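Local coordinates for amino acid adenylation domain-containing protein (Bacillus stratosphericus LAMA 585, PDB 6ULY), which probably selects and activates an alpha-keto acid as its acyl adenylate, serving as the adenylation domain of a nonribosomal depsipeptide synthetase module, at residues Phe209-Met219 with Tyr263-Ala274. Numbering follows the deposited sequence.
Sequences FTQEDVSLDWM and YRATKTWAPNFA
Ser215 and Lys267 pair in parallel where strands 214-217 and 267-270 lie side by side in the mixed sheet of this ANL-type adenylation domain; helices 224-237 and 255-262 belong to the connection between them. Leu216 N donates to Lys267 O, and Val214 O accepts two bonds, from Thr266 N and Lys267 N. Thr266 turns its hydroxyl back between its own backbone N and carbonyl carbon (chi1 70°), where OG1 takes the Val214 N-H at 2.8 Å. Beyond CG, Lys267 runs extended past Ser215 CB and sets NZ over the centre of the Phe209 ring, 4.0 Å from the centroid, a cation-pi contact. The ammonium also bonds Asn234 in helix 224-237 and makes a long salt bridge, 3.9 Å from NZ to Asp213 OD2; that same oxygen accepts the Thr210 N-H. Farther along, the regular backbone bonding between these two strands gives way: Leu216 O accepts from Thr268 OG1 at 2.6 Å, above the carbonyl plane, and a water bridges Trp218 N to Trp269 O. Trp218 CZ2 lies 3.5 Å from both Ala270 CB and Ala274 CB, the Ala274 methyl at the ring edge, near its plane. The Trp269 indole, about 5 Å from the bound keto acyl adenylate, has Met219 CG over one face of its six-membered ring, while the sulfur continues to Pro271 CD. At the edge of that indole, NE1 donates to Asp217 OD1 at 2.9 Å, the carboxylate turned 77° from the ring; its other oxygen, OD2, closes an Asx turn by accepting the Met219 N-H, 2.7 Å from OD2 to N.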
loop_
_atom_site.group_PDB
_atom_site.type_symbol
_atom_site.label_atom_id
_atom_site.label_comp_id
_atom_site.label_asym_id
_atom_site.label_seq_id
_atom_site.Cartn_x
_atom_site.Cartn_y
_atom_site.Cartn_z
ATOM N N PHE A 209 6.865 14.038 -34.688
ATOM C CA PHE A 209 5.500 14.514 -34.837
ATOM C C PHE A 209 5.497 15.894 -35.484
ATOM O O PHE A 209 6.422 16.690 -35.306
ATOM C CB PHE A 209 4.799 14.568 -33.478
ATOM C CG PHE A 209 4.520 13.212 -32.879
ATOM C CD1 PHE A 209 4.282 12.109 -33.683
ATOM C CD2 PHE A 209 4.493 13.047 -31.503
ATOM C CE1 PHE A 209 4.022 10.872 -33.127
ATOM C CE2 PHE A 209 4.238 11.814 -30.943
ATOM C CZ PHE A 209 4.002 10.725 -31.756
ATOM N N THR A 210 4.440 16.171 -36.246
ATOM C CA THR A 210 4.338 17.404 -37.010
ATOM C C THR A 210 2.896 17.887 -37.016
ATOM O O THR A 210 1.970 17.171 -36.622
ATOM C CB THR A 210 4.820 17.208 -38.451
ATOM O OG1 THR A 210 4.070 16.152 -39.059
ATOM C CG2 THR A 210 6.300 16.860 -38.484
ATOM N N GLN A 211 2.713 19.124 -37.487
ATOM C CA GLN A 211 1.384 19.713 -37.580
ATOM C C GLN A 211 0.501 18.994 -38.591
ATOM O O GLN A 211 -0.718 19.198 -38.582
ATOM C CB GLN A 211 1.490 21.194 -37.955
ATOM C CG GLN A 211 0.152 21.921 -37.994
ATOM C CD GLN A 211 0.292 23.404 -38.281
ATOM O OE1 GLN A 211 -0.415 23.951 -39.127
ATOM N NE2 GLN A 211 1.195 24.065 -37.567
ATOM N N GLU A 212 1.082 18.167 -39.458
ATOM C CA GLU A 212 0.317 17.440 -40.461
ATOM C C GLU A 212 -0.199 16.100 -39.961
ATOM O O GLU A 212 -0.958 15.441 -40.679
ATOM C CB GLU A 212 1.169 17.221 -41.716
ATOM C CG GLU A 212 0.933 18.276 -42.795
ATOM C CD GLU A 212 1.090 19.691 -42.269
ATOM O OE1 GLU A 212 2.169 20.005 -41.723
ATOM O OE2 GLU A 212 0.130 20.484 -42.390
ATOM N N ASP A 213 0.186 15.683 -38.757
ATOM C CA ASP A 213 -0.346 14.451 -38.194
ATOM C C ASP A 213 -1.864 14.536 -38.065
ATOM O O ASP A 213 -2.435 15.613 -37.874
ATOM C CB ASP A 213 0.275 14.175 -36.818
ATOM C CG ASP A 213 1.770 13.893 -36.886
ATOM O OD1 ASP A 213 2.258 13.495 -37.965
ATOM O OD2 ASP A 213 2.457 14.057 -35.849
ATOM N N VAL A 214 -2.518 13.384 -38.174
ATOM C CA VAL A 214 -3.930 13.234 -37.835
ATOM C C VAL A 214 -4.012 12.238 -36.683
ATOM O O VAL A 214 -3.643 11.067 -36.840
ATOM C CB VAL A 214 -4.767 12.769 -39.037
ATOM C CG1 VAL A 214 -6.227 12.625 -38.637
ATOM C CG2 VAL A 214 -4.622 13.752 -40.207
ATOM N N SER A 215 -4.483 12.701 -35.530
ATOM C CA SER A 215 -4.426 11.922 -34.302
ATOM C C SER A 215 -5.790 11.346 -33.953
ATOM O O SER A 215 -6.811 12.035 -34.032
ATOM C CB SER A 215 -3.921 12.779 -33.140
ATOM O OG SER A 215 -3.744 11.988 -31.979
ATOM N N LEU A 216 -5.793 10.075 -33.556
ATOM C CA LEU A 216 -6.990 9.396 -33.070
ATOM C C LEU A 216 -6.698 8.809 -31.697
ATOM O O LEU A 216 -5.746 8.038 -31.538
ATOM C CB LEU A 216 -7.429 8.292 -34.037
ATOM C CG LEU A 216 -8.597 7.428 -33.557
ATOM C CD1 LEU A 216 -9.855 8.254 -33.345
ATOM C CD2 LEU A 216 -8.842 6.310 -34.544
ATOM N N ASP A 217 -7.521 9.163 -30.711
ATOM C CA ASP A 217 -7.356 8.662 -29.350
ATOM C C ASP A 217 -8.727 8.406 -28.742
ATOM O O ASP A 217 -9.555 9.319 -28.663
ATOM C CB ASP A 217 -6.573 9.654 -28.481
ATOM C CG ASP A 217 -6.045 9.021 -27.204
ATOM O OD1 ASP A 217 -5.187 9.643 -26.539
ATOM O OD2 ASP A 217 -6.467 7.890 -26.879
ATOM N N TRP A 218 -8.958 7.167 -28.310
ATOM C CA TRP A 218 -10.123 6.822 -27.510
ATOM C C TRP A 218 -9.779 6.531 -26.056
ATOM O O TRP A 218 -10.694 6.347 -25.242
ATOM C CB TRP A 218 -10.848 5.606 -28.114
ATOM C CG TRP A 218 -9.961 4.424 -28.359
ATOM C CD1 TRP A 218 -9.406 4.047 -29.548
ATOM C CD2 TRP A 218 -9.531 3.457 -27.391
ATOM N NE1 TRP A 218 -8.658 2.906 -29.380
ATOM C CE2 TRP A 218 -8.722 2.523 -28.065
ATOM C CE3 TRP A 218 -9.754 3.292 -26.022
ATOM C CZ2 TRP A 218 -8.126 1.449 -27.415
ATOM C CZ3 TRP A 218 -9.167 2.224 -25.379
ATOM C CH2 TRP A 218 -8.363 1.312 -26.075
ATOM N N MET A 219 -8.498 6.489 -25.704
ATOM C CA MET A 219 -8.117 6.252 -24.324
ATOM C C MET A 219 -8.539 7.433 -23.448
ATOM O O MET A 219 -8.621 8.570 -23.921
ATOM C CB MET A 219 -6.612 6.028 -24.223
ATOM C CG MET A 219 -6.185 4.621 -24.607
ATOM S SD MET A 219 -6.730 3.396 -23.399
ATOM C CE MET A 219 -5.677 3.801 -22.000
ATOM N N TYR A 263 -11.171 8.865 -40.632
ATOM C CA TYR A 263 -10.459 10.127 -40.484
ATOM C C TYR A 263 -9.041 10.069 -41.032
ATOM O O TYR A 263 -8.298 11.046 -40.903
ATOM C CB TYR A 263 -10.445 10.548 -39.017
ATOM C CG TYR A 263 -11.822 10.870 -38.484
ATOM C CD1 TYR A 263 -12.385 12.127 -38.674
ATOM C CD2 TYR A 263 -12.563 9.916 -37.802
ATOM C CE1 TYR A 263 -13.644 12.428 -38.191
ATOM C CE2 TYR A 263 -13.829 10.206 -37.314
ATOM C CZ TYR A 263 -14.365 11.461 -37.512
ATOM O OH TYR A 263 -15.624 11.748 -37.025
ATOM N N ARG A 264 -8.657 8.962 -41.663
ATOM C CA ARG A 264 -7.319 8.813 -42.226
ATOM C C ARG A 264 -6.258 9.147 -41.179
ATOM O O ARG A 264 -5.317 9.905 -41.425
ATOM C CB ARG A 264 -7.157 9.680 -43.476
ATOM C CG ARG A 264 -8.197 9.400 -44.551
ATOM C CD ARG A 264 -7.960 10.233 -45.797
ATOM N NE ARG A 264 -9.185 10.881 -46.265
ATOM C CZ ARG A 264 -10.156 10.266 -46.934
ATOM N NH1 ARG A 264 -10.062 8.973 -47.220
ATOM N NH2 ARG A 264 -11.230 10.945 -47.316
ATOM N N ALA A 265 -6.423 8.566 -39.990
ATOM C CA ALA A 265 -5.521 8.852 -38.884
ATOM C C ALA A 265 -4.104 8.416 -39.223
ATOM O O ALA A 265 -3.885 7.360 -39.821
ATOM C CB ALA A 265 -5.999 8.148 -37.614
ATOM N N THR A 266 -3.136 9.250 -38.846
ATOM C CA THR A 266 -1.729 8.915 -39.012
ATOM C C THR A 266 -1.090 8.389 -37.734
ATOM O O THR A 266 -0.039 7.741 -37.804
ATOM C CB THR A 266 -0.944 10.139 -39.505
ATOM O OG1 THR A 266 -0.854 11.114 -38.458
ATOM C CG2 THR A 266 -1.642 10.767 -40.720
ATOM N N LYS A 267 -1.700 8.630 -36.576
ATOM C CA LYS A 267 -1.147 8.135 -35.324
ATOM C C LYS A 267 -2.278 7.855 -34.346
ATOM O O LYS A 267 -3.340 8.481 -34.403
ATOM C CB LYS A 267 -0.152 9.126 -34.706
ATOM C CG LYS A 267 -0.776 10.438 -34.263
ATOM C CD LYS A 267 0.265 11.392 -33.686
ATOM C CE LYS A 267 -0.404 12.612 -33.077
ATOM N NZ LYS A 267 0.559 13.564 -32.483
ATOM N N THR A 268 -2.023 6.910 -33.444
ATOM C CA THR A 268 -2.973 6.502 -32.417
ATOM C C THR A 268 -2.190 5.704 -31.381
ATOM O O THR A 268 -0.998 5.438 -31.552
ATOM C CB THR A 268 -4.127 5.687 -33.017
ATOM O OG1 THR A 268 -5.164 5.520 -32.045
ATOM C CG2 THR A 268 -3.646 4.318 -33.482
ATOM N N TRP A 269 -2.865 5.327 -30.297
ATOM C CA TRP A 269 -2.212 4.513 -29.281
ATOM C C TRP A 269 -3.246 3.756 -28.467
ATOM O O TRP A 269 -4.441 4.065 -28.490
ATOM C CB TRP A 269 -1.348 5.366 -28.345
ATOM C CG TRP A 269 -2.112 6.018 -27.238
ATOM C CD1 TRP A 269 -2.926 7.108 -27.330
ATOM C CD2 TRP A 269 -2.111 5.633 -25.859
ATOM N NE1 TRP A 269 -3.440 7.422 -26.095
ATOM C CE2 TRP A 269 -2.951 6.532 -25.174
ATOM C CE3 TRP A 269 -1.483 4.613 -25.137
ATOM C CZ2 TRP A 269 -3.184 6.438 -23.805
ATOM C CZ3 TRP A 269 -1.713 4.524 -23.781
ATOM C CH2 TRP A 269 -2.557 5.430 -23.129
ATOM N N ALA A 270 -2.757 2.763 -27.730
ATOM C CA ALA A 270 -3.557 1.995 -26.789
ATOM C C ALA A 270 -2.618 1.088 -25.995
ATOM O O ALA A 270 -1.508 0.795 -26.452
ATOM C CB ALA A 270 -4.624 1.156 -27.512
ATOM N N PRO A 271 -3.034 0.646 -24.809
ATOM C CA PRO A 271 -2.297 -0.424 -24.128
ATOM C C PRO A 271 -2.409 -1.726 -24.906
ATOM O O PRO A 271 -3.222 -1.878 -25.819
ATOM C CB PRO A 271 -2.971 -0.524 -22.754
ATOM C CG PRO A 271 -3.691 0.786 -22.577
ATOM C CD PRO A 271 -4.098 1.207 -23.958
ATOM N N ASN A 272 -1.573 -2.687 -24.516
ATOM C CA ASN A 272 -1.472 -3.925 -25.283
ATOM C C ASN A 272 -2.806 -4.662 -25.365
ATOM O O ASN A 272 -3.045 -5.396 -26.331
ATOM C CB ASN A 272 -0.405 -4.829 -24.667
ATOM C CG ASN A 272 -0.063 -6.008 -25.553
ATOM O OD1 ASN A 272 0.635 -5.860 -26.559
ATOM N ND2 ASN A 272 -0.553 -7.187 -25.185
ATOM N N PHE A 273 -3.685 -4.483 -24.372
ATOM C CA PHE A 273 -4.941 -5.230 -24.362
ATOM C C PHE A 273 -5.807 -4.872 -25.563
ATOM O O PHE A 273 -6.504 -5.733 -26.115
ATOM C CB PHE A 273 -5.708 -4.976 -23.056
ATOM C CG PHE A 273 -6.405 -3.638 -23.001
ATOM C CD1 PHE A 273 -5.829 -2.574 -22.335
ATOM C CD2 PHE A 273 -7.644 -3.452 -23.598
ATOM C CE1 PHE A 273 -6.463 -1.345 -22.280
ATOM C CE2 PHE A 273 -8.278 -2.227 -23.547
ATOM C CZ PHE A 273 -7.685 -1.172 -22.887
ATOM N N ALA A 274 -5.788 -3.603 -25.977
ATOM C CA ALA A 274 -6.603 -3.193 -27.113
ATOM C C ALA A 274 -6.158 -3.903 -28.383
ATOM O O ALA A 274 -6.992 -4.320 -29.195
ATOM C CB ALA A 274 -6.535 -1.677 -27.290
HETATM O O HOH W 1 -6.642 5.465 -28.533
#